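Local coordinates for protein tRNA (Guanine-N(1)-)-methyltransferase (Aquifex aeolicus, PDB 1OY5) that probably methylates N1 of guanosine-37 in tRNA, using S-adenosyl-L-methionine as methyl donor, and works as a homodimer, at residues Gln29-Lys33 with Gly34-Val38; Glu45-Lys49 with Gly50-Asp54; Tyr74-Val78 with Glu79-Lys83; Glu122-Lys125 with Lys126-Met130; Phe137-Gly141 with Gly142-Ala146. All blocks are in the same frame, centred on the assembly; numbering follows the deposited sequence.

Contact 5 is the buried member of the set, all its touching residues inside the protein, and it carries part of the probable cofactor site. Contacts 1 and 4 are partly buried, whereas contacts 2 and 3 lie at the surface. Contact 1 joins helix 25-33 to strand 36-42, and contact 3 lies in the last turns of helix 67-81. That helix also faces contacts 2 and 4, through F46 on Y76 and I127 on Y74. Contacts 2 and 4 are turns outside the long helices, one with a weak bond and the other with two sound ones. Side-chain packing on aliphatic carbon dominates contact 5; contact 3 adds aromatic rings and an amide, contact 4 a salt bridge.

Contact 1 (Gln29-Lys33 with Gly34-Val38); sequences QAIKK and GKVEV
I31 lays its long branch across V36 where helix 25-33 turns into strand 36-42. Its CB is 3.9 Å from V36 O, while CA directs a nearly straight C-H...O contact at the same oxygen. I31 CG1, placed beside the backbone N and anti to the carbonyl carbon (chi1 -78°), comes closer, 3.4 Å from V36 O, and meets V36 CG2 at 3.6 Å, the two side chains crossing at about a right angle. An extended chi2 of 162° then carries the tip along the strand, so that I31 CD1 reaches V38 CG2 at 4.1 Å. The methyl of A30 also packs against V36 CG2. The reversal is a Schellman motif: G34 takes positive phi, and two bonds run back into the last turn, G34 N to I31 O (3.0 Å) and K35 N to A30 O (2.8 Å). A30 O also takes V36 N at 3.3 Å, from above its carbonyl plane. K35 folds over the turn, bent at chi2, with CG 4.0 Å from K33 CB and its later carbons beside K33 O. A serine here would probably strip K33 O of that aliphatic cover and leave V160, which the lysine chain touches, without its neighbour. K33 itself extends to the carbonyls of G159 and V160; in the strand, beyond V36, E37 OE1 bonds to Y39 OH and forms a salt bridge with R7 of strand 6-12.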
# COMPACT_ATOMS: atom_id res chain seq x y z
N GLN A 29 8.65 2.10 16.59
CA GLN A 29 9.89 1.64 17.14
C GLN A 29 11.04 2.47 16.58
O GLN A 29 11.86 3.02 17.33
CB GLN A 29 10.05 0.18 16.74
CG GLN A 29 11.18 -0.52 17.32
CD GLN A 29 11.01 -2.00 17.14
OE1 GLN A 29 9.90 -2.53 17.33
NE2 GLN A 29 12.11 -2.70 16.78
N ALA A 30 11.10 2.61 15.26
CA ALA A 30 12.13 3.43 14.65
C ALA A 30 12.10 4.86 15.23
O ALA A 30 13.16 5.47 15.52
CB ALA A 30 11.94 3.48 13.15
N ILE A 31 10.90 5.40 15.40
CA ILE A 31 10.76 6.74 15.92
C ILE A 31 11.20 6.71 17.38
O ILE A 31 11.96 7.55 17.83
CB ILE A 31 9.32 7.27 15.75
CG1 ILE A 31 9.08 7.72 14.31
CG2 ILE A 31 9.04 8.47 16.63
CD1 ILE A 31 7.55 7.83 14.00
N LYS A 32 10.74 5.71 18.09
CA LYS A 32 11.12 5.56 19.46
C LYS A 32 12.65 5.54 19.65
O LYS A 32 13.17 6.25 20.48
CB LYS A 32 10.52 4.28 20.02
CG LYS A 32 9.57 4.52 21.17
CD LYS A 32 10.34 4.66 22.51
CE LYS A 32 9.47 5.28 23.63
NZ LYS A 32 9.79 6.74 23.83
N LYS A 33 13.34 4.77 18.83
CA LYS A 33 14.76 4.64 18.93
C LYS A 33 15.55 5.80 18.32
O LYS A 33 16.75 5.84 18.41
CB LYS A 33 15.18 3.31 18.29
CG LYS A 33 14.65 2.09 19.04
CD LYS A 33 14.94 0.87 18.23
CE LYS A 33 14.70 -0.45 18.99
NZ LYS A 33 15.39 -1.59 18.30
N GLY A 34 14.87 6.76 17.72
CA GLY A 34 15.58 7.90 17.15
C GLY A 34 16.18 7.61 15.79
O GLY A 34 17.01 8.36 15.34
N LYS A 35 15.75 6.56 15.12
CA LYS A 35 16.29 6.20 13.82
C LYS A 35 15.50 6.87 12.74
O LYS A 35 15.96 7.02 11.63
CB LYS A 35 16.28 4.68 13.61
CG LYS A 35 16.98 3.92 14.72
CD LYS A 35 18.25 4.63 15.15
CE LYS A 35 19.09 3.84 16.17
NZ LYS A 35 20.53 4.25 16.04
N VAL A 36 14.28 7.25 13.04
CA VAL A 36 13.52 7.97 12.04
C VAL A 36 12.60 8.96 12.67
O VAL A 36 12.28 8.86 13.85
CB VAL A 36 12.70 7.08 11.17
CG1 VAL A 36 13.56 5.97 10.61
CG2 VAL A 36 11.59 6.49 11.98
N GLU A 37 12.24 9.92 11.85
CA GLU A 37 11.25 10.92 12.17
C GLU A 37 10.34 11.10 10.95
O GLU A 37 10.77 11.08 9.81
CB GLU A 37 11.90 12.24 12.54
CG GLU A 37 12.59 12.25 13.89
CD GLU A 37 13.35 13.54 14.10
OE1 GLU A 37 13.25 14.45 13.25
OE2 GLU A 37 14.12 13.62 15.08
N VAL A 38 9.06 11.28 11.23
CA VAL A 38 8.02 11.36 10.24
C VAL A 38 7.25 12.62 10.51
O VAL A 38 6.56 12.71 11.49
CB VAL A 38 7.02 10.16 10.38
CG1 VAL A 38 5.82 10.35 9.48
CG2 VAL A 38 7.70 8.90 10.06

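Contact 2 (Glu45-Lys49 with Gly50-Asp54); sequences EFAPK and GQVDD
The methyl of A47 rests on one face of the peptide joining G50 and Q51, almost directly above its plane, with A47 CB 3.7 Å from G50 C. K49 O lies on the opposite side of that plane; it comes within 2.9 Å of Q51 N, but the angle is too poor for a hydrogen bond. Q51 CB also approaches K49 O. A second flat group, the P48-K49 peptide, uses its carbonyl to close the turn: G50 N gives a weak bond to P48 O at 2.8 Å. K49 is thereby the centre of an inverse gamma turn, and G50 follows with positive phi, a conformation that glycine adopts readily. G50 CA also makes a bent C-H...O contact with A47 O at 3.5 Å. Beyond the bend A47 meets one more side chain, V52, whose CG1 is 3.9 Å from A47 CB. With V52 CG1 beside its own backbone N (chi1 -52°), this branch is the one that touches the methyl. The packing in this surface turn is that of the A47 methyl on backbone and on V52, beside the weak G50 N to P48 O bond. Its flanks meet the neighbouring elements. F46 meets Y76 of helix 67-81 edge-to-face, A47 packs on P69, and P48 touches E68 and E72 of the same helix. On the other side V52 and D54 pair by backbone bonds with K66 and V64, D54 within the antiparallel sheet of strands 53-54 and 64-65, and D54 packs on R184 of the second subunit.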
# COMPACT_ATOMS: atom_id res chain seq x y z
N GLU A 45 -2.39 23.96 5.26
CA GLU A 45 -1.78 25.02 6.05
C GLU A 45 -0.83 25.77 5.21
O GLU A 45 -0.32 26.80 5.63
CB GLU A 45 -1.01 24.55 7.27
CG GLU A 45 -1.66 23.48 8.08
CD GLU A 45 -2.56 24.00 9.16
OE1 GLU A 45 -3.62 24.61 8.88
OE2 GLU A 45 -2.22 23.73 10.33
N PHE A 46 -0.56 25.28 4.01
CA PHE A 46 0.36 25.97 3.12
C PHE A 46 -0.29 26.50 1.90
O PHE A 46 0.41 26.92 1.01
CB PHE A 46 1.49 25.05 2.68
CG PHE A 46 2.49 24.80 3.74
CD1 PHE A 46 3.58 25.62 3.87
CD2 PHE A 46 2.32 23.75 4.63
CE1 PHE A 46 4.52 25.42 4.88
CE2 PHE A 46 3.25 23.52 5.66
CZ PHE A 46 4.37 24.40 5.77
N ALA A 47 -1.61 26.47 1.84
CA ALA A 47 -2.32 26.98 0.69
C ALA A 47 -2.41 28.52 0.84
O ALA A 47 -3.13 29.05 1.71
CB ALA A 47 -3.68 26.33 0.61
N PRO A 48 -1.68 29.24 0.00
CA PRO A 48 -1.72 30.69 -0.02
C PRO A 48 -3.17 31.24 0.08
O PRO A 48 -3.61 31.57 1.18
CB PRO A 48 -1.05 31.03 -1.37
CG PRO A 48 -0.12 29.93 -1.61
CD PRO A 48 -0.76 28.71 -1.02
N LYS A 49 -3.88 31.37 -1.03
CA LYS A 49 -5.28 31.78 -1.02
C LYS A 49 -6.22 30.66 -0.53
O LYS A 49 -7.22 30.39 -1.14
CB LYS A 49 -5.69 32.25 -2.43
CG LYS A 49 -4.58 32.80 -3.30
CD LYS A 49 -5.13 33.13 -4.67
CE LYS A 49 -4.27 32.56 -5.77
NZ LYS A 49 -4.50 33.26 -7.06
N GLY A 50 -5.92 30.04 0.60
CA GLY A 50 -6.58 28.81 1.10
C GLY A 50 -7.07 27.67 0.20
O GLY A 50 -7.83 26.82 0.63
N GLN A 51 -6.62 27.59 -1.05
CA GLN A 51 -7.15 26.63 -2.01
C GLN A 51 -6.17 25.50 -2.36
O GLN A 51 -5.22 25.77 -3.00
CB GLN A 51 -7.37 27.45 -3.26
CG GLN A 51 -8.52 27.13 -4.12
CD GLN A 51 -8.61 28.15 -5.24
OE1 GLN A 51 -7.57 28.62 -5.76
NE2 GLN A 51 -9.84 28.55 -5.60
N VAL A 52 -6.39 24.24 -2.00
CA VAL A 52 -5.38 23.23 -2.39
C VAL A 52 -5.58 22.60 -3.78
O VAL A 52 -4.61 22.30 -4.47
CB VAL A 52 -5.16 22.09 -1.37
CG1 VAL A 52 -4.90 22.63 0.01
CG2 VAL A 52 -6.30 21.18 -1.40
N ASP A 53 -6.83 22.42 -4.21
CA ASP A 53 -7.12 21.77 -5.49
C ASP A 53 -7.95 22.73 -6.32
O ASP A 53 -8.46 23.70 -5.80
CB ASP A 53 -7.85 20.44 -5.27
CG ASP A 53 -9.17 20.62 -4.52
OD1 ASP A 53 -9.27 21.46 -3.58
OD2 ASP A 53 -10.21 19.98 -4.79
N ASP A 54 -8.05 22.50 -7.61
CA ASP A 54 -8.81 23.37 -8.48
C ASP A 54 -9.13 22.60 -9.73
O ASP A 54 -8.65 21.49 -9.89
CB ASP A 54 -8.04 24.63 -8.84
CG ASP A 54 -8.95 25.77 -9.24
OD1 ASP A 54 -10.10 25.50 -9.66
OD2 ASP A 54 -8.59 26.98 -9.15

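Contact 3 (Tyr74-Val78 with Glu79-Lys83); sequences YDYVV and ENYGK
The side-chain amide of N80 sits over one face of the Y76 ring, its ND2 3.2 Å above the plane and displaced toward the rim. Amide and ring planes are 48° apart, so the two are neither stacked nor perpendicular. The amide is fixed by its own bond: N80 ND2 donates to Y76 O at 3.0 Å, from above the carbonyl plane. That oxygen also takes the helical bond of N80 N, nearly straight at 2.9 Å, and so is gripped twice by one residue. The Y76 ring swings out with CG opposite the backbone N (chi1 164°), which brings CE1 to 4.1 Å from Y81 CE2. V77 O lies at the edge of the Y81 ring, in its plane, and also accepts Y81 N at 2.8 Å. A serine in place of Y76 would probably leave the N80 amide without the face it covers and open a gap beside the Y81 ring. Toward the other side of the helix, Y74 holds V78 CG2 against one ring face, and Y74 OH approaches K83 CE at 4.1 Å. G82, the first residue to leave helical angles, with positive phi, bonds through its N to V78 O at 3.2 Å and more weakly to V77 O. The carboxylate of D75 forms a salt bridge with R189 of the second subunit. Inward, Y74 and V77 lie on M111 of strand 109-114, and the Y81 ring meets those of F9 and Y39, so the end of helix 67-81 packs against strands 6-12, 36-42 and 109-114 of the parallel sheet.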
# COMPACT_ATOMS: atom_id res chain seq x y z
N TYR A 74 7.37 22.66 0.12
CA TYR A 74 8.73 22.31 -0.26
C TYR A 74 9.70 23.36 0.29
O TYR A 74 10.65 23.02 1.00
CB TYR A 74 8.81 22.19 -1.79
CG TYR A 74 10.20 21.96 -2.38
CD1 TYR A 74 10.89 23.01 -2.96
CD2 TYR A 74 10.79 20.73 -2.36
CE1 TYR A 74 12.15 22.84 -3.50
CE2 TYR A 74 12.05 20.53 -2.90
CZ TYR A 74 12.72 21.61 -3.47
OH TYR A 74 13.98 21.50 -3.98
N ASP A 75 9.42 24.63 -0.03
CA ASP A 75 10.23 25.75 0.44
C ASP A 75 10.42 25.69 1.93
O ASP A 75 11.54 25.79 2.41
CB ASP A 75 9.60 27.10 0.06
CG ASP A 75 9.70 27.40 -1.42
OD1 ASP A 75 9.12 28.41 -1.88
OD2 ASP A 75 10.33 26.68 -2.22
N TYR A 76 9.34 25.52 2.67
CA TYR A 76 9.40 25.44 4.13
C TYR A 76 10.35 24.33 4.56
O TYR A 76 11.23 24.56 5.38
CB TYR A 76 7.98 25.22 4.69
CG TYR A 76 7.87 24.73 6.11
CD1 TYR A 76 7.86 23.38 6.40
CD2 TYR A 76 7.70 25.62 7.15
CE1 TYR A 76 7.71 22.93 7.69
CE2 TYR A 76 7.57 25.19 8.44
CZ TYR A 76 7.57 23.82 8.71
OH TYR A 76 7.45 23.32 10.02
N VAL A 77 10.24 23.15 3.96
CA VAL A 77 11.10 22.02 4.31
C VAL A 77 12.57 22.37 4.07
O VAL A 77 13.44 22.13 4.95
CB VAL A 77 10.74 20.75 3.50
CG1 VAL A 77 11.61 19.60 3.88
CG2 VAL A 77 9.26 20.36 3.73
N VAL A 78 12.83 22.97 2.91
CA VAL A 78 14.18 23.36 2.53
C VAL A 78 14.82 24.33 3.53
O VAL A 78 15.95 24.13 3.93
CB VAL A 78 14.19 24.00 1.13
CG1 VAL A 78 15.53 24.68 0.83
CG2 VAL A 78 13.84 22.96 0.05
N GLU A 79 14.06 25.36 3.93
CA GLU A 79 14.52 26.38 4.87
C GLU A 79 14.72 25.82 6.27
O GLU A 79 15.75 26.07 6.87
CB GLU A 79 13.52 27.54 4.96
CG GLU A 79 12.98 28.01 3.62
CD GLU A 79 12.16 29.32 3.69
OE1 GLU A 79 12.65 30.34 4.31
OE2 GLU A 79 11.05 29.33 3.08
N ASN A 80 13.77 25.04 6.75
CA ASN A 80 13.78 24.54 8.14
C ASN A 80 14.50 23.23 8.41
O ASN A 80 14.80 22.94 9.55
CB ASN A 80 12.35 24.40 8.65
CG ASN A 80 11.72 25.72 8.85
OD1 ASN A 80 12.05 26.42 9.80
ND2 ASN A 80 10.83 26.11 7.94
N TYR A 81 14.74 22.43 7.38
CA TYR A 81 15.36 21.13 7.63
C TYR A 81 16.45 20.74 6.67
O TYR A 81 17.20 19.86 6.95
CB TYR A 81 14.30 20.03 7.56
CG TYR A 81 13.21 20.16 8.56
CD1 TYR A 81 13.33 19.58 9.81
CD2 TYR A 81 12.03 20.83 8.25
CE1 TYR A 81 12.30 19.69 10.74
CE2 TYR A 81 11.02 20.95 9.16
CZ TYR A 81 11.16 20.39 10.41
OH TYR A 81 10.13 20.53 11.32
N GLY A 82 16.53 21.39 5.53
CA GLY A 82 17.43 20.90 4.50
C GLY A 82 16.63 20.39 3.32
O GLY A 82 15.50 19.88 3.42
N LYS A 83 17.26 20.50 2.17
CA LYS A 83 16.69 20.13 0.91
C LYS A 83 16.42 18.67 0.91
O LYS A 83 17.29 17.93 1.26
CB LYS A 83 17.69 20.42 -0.18
CG LYS A 83 17.22 20.23 -1.57
CD LYS A 83 18.37 20.57 -2.47
CE LYS A 83 18.00 20.56 -3.90
NZ LYS A 83 18.42 19.26 -4.43

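Contact 4 (Glu122-Lys125 with Lys126-Met130); sequences ERVK and KIVDM
I127 N donates to V124 O at 3.0 Å, nearly straight (170°), from above the carbonyl plane. Carbon packs round the same oxygen: the CG1 branch of I127 lies alongside, and V128 CG2 closes in to 3.6 Å from V124 O. I127 CG1 sits between its backbone N and carbonyl carbon (chi1 65°), which turns that branch onto the oxygen. One residue on, V128 N bonds to K125 O at 3.1 Å, well out of the carbonyl plane. V128 runs side by side with K125, pointing the same way, V128 CG2 4.0 Å from K125 CD, while the same methyl is 4.1 Å from V124 CG1. The K125 chain, bent at chi2 and chi4, curls back so that its NZ makes a salt bridge with E122 OE2 at 2.8 Å, met on the syn side but tilted from the carboxylate plane. K125 NZ also has a long, weak ion pair with E131. K126 is also bent, its CG 3.7 Å from R123 O. The R123 guanidinium forms a salt bridge with D121 and a hydrogen bond with P185 O of the second subunit, and the R123 carbonyl accepts from Y71 OH. Successive bonds from residue i+3 back to i are characteristic of 3-10 turns. Here they run through a short 3-10 segment in the link between strands 109-114 and 130-131, a link that also lies against the second subunit and near the probable S-adenosyl-L-methionine site.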
# COMPACT_ATOMS: atom_id res chain seq x y z
N GLU A 122 1.52 19.45 -13.31
CA GLU A 122 2.84 19.02 -13.79
C GLU A 122 4.00 19.88 -13.32
O GLU A 122 5.08 19.37 -13.12
CB GLU A 122 2.87 18.98 -15.32
CG GLU A 122 2.51 17.63 -15.89
CD GLU A 122 3.57 16.59 -15.64
OE1 GLU A 122 4.63 16.75 -16.24
OE2 GLU A 122 3.34 15.65 -14.82
N ARG A 123 3.79 21.18 -13.15
CA ARG A 123 4.88 22.07 -12.80
C ARG A 123 5.57 21.71 -11.46
O ARG A 123 6.63 22.23 -11.11
CB ARG A 123 4.38 23.51 -12.79
CG ARG A 123 3.97 24.02 -14.15
CD ARG A 123 3.09 25.26 -14.11
NE ARG A 123 1.76 24.97 -13.57
CZ ARG A 123 0.81 25.88 -13.35
NH1 ARG A 123 1.01 27.16 -13.62
NH2 ARG A 123 -0.37 25.51 -12.86
N VAL A 124 4.94 20.82 -10.72
CA VAL A 124 5.50 20.38 -9.46
C VAL A 124 6.67 19.48 -9.76
O VAL A 124 7.63 19.39 -8.96
CB VAL A 124 4.47 19.61 -8.67
CG1 VAL A 124 5.09 18.82 -7.56
CG2 VAL A 124 3.44 20.59 -8.11
N LYS A 125 6.59 18.83 -10.92
CA LYS A 125 7.60 17.87 -11.35
C LYS A 125 9.02 18.44 -11.40
O LYS A 125 9.95 17.69 -11.34
CB LYS A 125 7.23 17.30 -12.72
CG LYS A 125 6.01 16.38 -12.71
CD LYS A 125 6.18 15.23 -11.74
CE LYS A 125 5.26 14.07 -12.09
NZ LYS A 125 3.87 14.45 -12.40
N LYS A 126 9.18 19.74 -11.47
CA LYS A 126 10.50 20.33 -11.51
C LYS A 126 11.29 20.13 -10.24
O LYS A 126 12.51 20.25 -10.24
CB LYS A 126 10.42 21.83 -11.82
CG LYS A 126 9.70 22.15 -13.11
CD LYS A 126 10.45 21.66 -14.34
CE LYS A 126 10.05 20.25 -14.77
NZ LYS A 126 8.67 20.16 -15.39
N ILE A 127 10.63 19.85 -9.13
CA ILE A 127 11.35 19.64 -7.89
C ILE A 127 11.17 18.23 -7.42
O ILE A 127 11.49 17.94 -6.28
CB ILE A 127 10.85 20.56 -6.77
CG1 ILE A 127 9.38 20.22 -6.41
CG2 ILE A 127 11.05 22.01 -7.17
CD1 ILE A 127 8.76 21.02 -5.33
N VAL A 128 10.65 17.35 -8.29
CA VAL A 128 10.42 15.95 -7.94
C VAL A 128 11.62 15.23 -8.47
O VAL A 128 11.99 15.43 -9.62
CB VAL A 128 9.24 15.34 -8.69
CG1 VAL A 128 9.28 13.85 -8.57
CG2 VAL A 128 7.92 15.90 -8.19
N ASP A 129 12.22 14.38 -7.66
CA ASP A 129 13.40 13.62 -8.05
C ASP A 129 13.04 12.26 -8.60
O ASP A 129 13.69 11.73 -9.48
CB ASP A 129 14.22 13.39 -6.78
CG ASP A 129 14.91 14.63 -6.31
OD1 ASP A 129 15.75 15.12 -7.08
OD2 ASP A 129 14.66 15.19 -5.21
N MET A 130 12.03 11.65 -8.01
CA MET A 130 11.65 10.29 -8.35
C MET A 130 10.13 10.13 -8.34
O MET A 130 9.42 10.74 -7.54
CB MET A 130 12.27 9.33 -7.35
CG MET A 130 12.13 7.90 -7.72
SD MET A 130 12.74 6.80 -6.41
CE MET A 130 14.46 6.90 -6.67

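Contact 5 (Phe137-Gly141 with Gly142-Ala146); sequences FILSG and GEIVA
L139 CD1 touches two residues of the helix that follows, I144 CG2 and V145 CG2, each at 4.2 Å. The leucine crosses I144 at about a right angle and meets V145 at a slant. I144 CG2 is the branch opposite its backbone N, and V145 CG2 the one opposite its carbonyl carbon, so the two methyls converge on a single leucine tip. The other close pair involves G141: E143 OE2 lies 3.6 Å from G141 C and 3.8 Å from G141 CA. E143 reaches back because its chain is bent at chi2 (75°). No hydrogen bond joins the two segments, and the fit is one of packing and chain path. The protein belongs to the TrmD family of the SPOUT clan, whose methyltransferase domain carries a trefoil knot with S-adenosyl-L-methionine bound in its loops. F137, I138 and L139 are, by similarity, part of that site, and here they lead through G141 and G142 into helix 143-155. At the start of the helix G142 O accepts A146 N at 2.9 Å and, weakly, V145 N; T89 OG1 is also bonded to it, and G142 pairs by backbone with G115, another probable cofactor residue. In the next shell R116 forms a salt bridge with E143 OE2 and T12 a hydrogen bond with OE1, together fixing the carboxylate beside G141. F137, L139 and V145 touch E94. From the second subunit, D151 OD1 accepts from S140 N, and Y21 packs on I144.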
# COMPACT_ATOMS: atom_id res chain seq x y z
N PHE A 137 -3.26 -1.17 -10.41
CA PHE A 137 -4.52 -0.93 -9.71
C PHE A 137 -4.53 0.57 -9.34
O PHE A 137 -3.51 1.24 -9.43
CB PHE A 137 -4.69 -1.84 -8.50
CG PHE A 137 -3.86 -1.46 -7.31
CD1 PHE A 137 -2.53 -1.81 -7.25
CD2 PHE A 137 -4.41 -0.74 -6.27
CE1 PHE A 137 -1.77 -1.45 -6.16
CE2 PHE A 137 -3.67 -0.38 -5.18
CZ PHE A 137 -2.34 -0.71 -5.11
N ILE A 138 -5.68 1.09 -8.94
CA ILE A 138 -5.84 2.51 -8.79
C ILE A 138 -6.29 2.84 -7.41
O ILE A 138 -7.20 2.23 -6.91
CB ILE A 138 -6.89 3.01 -9.81
CG1 ILE A 138 -6.36 2.80 -11.22
CG2 ILE A 138 -7.22 4.45 -9.61
CD1 ILE A 138 -7.40 2.99 -12.29
N LEU A 139 -5.63 3.81 -6.78
CA LEU A 139 -5.96 4.24 -5.44
C LEU A 139 -6.53 5.64 -5.54
O LEU A 139 -6.43 6.29 -6.58
CB LEU A 139 -4.73 4.22 -4.58
CG LEU A 139 -4.24 2.82 -4.18
CD1 LEU A 139 -2.91 2.87 -3.51
CD2 LEU A 139 -5.24 2.16 -3.25
N SER A 140 -7.18 6.10 -4.49
CA SER A 140 -7.77 7.42 -4.52
C SER A 140 -6.75 8.45 -4.04
O SER A 140 -7.01 9.62 -4.14
CB SER A 140 -9.04 7.45 -3.69
OG SER A 140 -8.81 6.90 -2.42
N GLY A 141 -5.60 8.01 -3.56
CA GLY A 141 -4.55 8.92 -3.14
C GLY A 141 -3.25 8.21 -2.79
O GLY A 141 -3.23 6.98 -2.59
N GLY A 142 -2.18 9.00 -2.66
CA GLY A 142 -0.82 8.52 -2.41
C GLY A 142 -0.46 8.25 -0.98
O GLY A 142 0.64 7.84 -0.67
N GLU A 143 -1.39 8.48 -0.07
CA GLU A 143 -1.11 8.26 1.34
C GLU A 143 -0.62 6.83 1.62
O GLU A 143 0.34 6.62 2.30
CB GLU A 143 -2.35 8.57 2.17
CG GLU A 143 -2.56 10.02 2.41
CD GLU A 143 -3.07 10.81 1.23
OE1 GLU A 143 -3.06 12.05 1.32
OE2 GLU A 143 -3.52 10.27 0.21
N ILE A 144 -1.36 5.85 1.14
CA ILE A 144 -1.05 4.45 1.35
C ILE A 144 0.33 4.05 0.79
O ILE A 144 0.98 3.15 1.30
CB ILE A 144 -2.18 3.60 0.67
CG1 ILE A 144 -3.41 3.58 1.56
CG2 ILE A 144 -1.76 2.22 0.43
CD1 ILE A 144 -4.67 3.09 0.83
N VAL A 145 0.76 4.73 -0.26
CA VAL A 145 2.02 4.41 -0.89
C VAL A 145 3.12 5.07 -0.11
O VAL A 145 4.23 4.54 0.03
CB VAL A 145 2.05 4.82 -2.36
CG1 VAL A 145 3.45 4.75 -2.91
CG2 VAL A 145 1.11 3.89 -3.17
N ALA A 146 2.78 6.22 0.44
CA ALA A 146 3.74 6.92 1.28
C ALA A 146 4.03 6.08 2.51
O ALA A 146 5.19 5.96 2.92
CB ALA A 146 3.20 8.29 1.69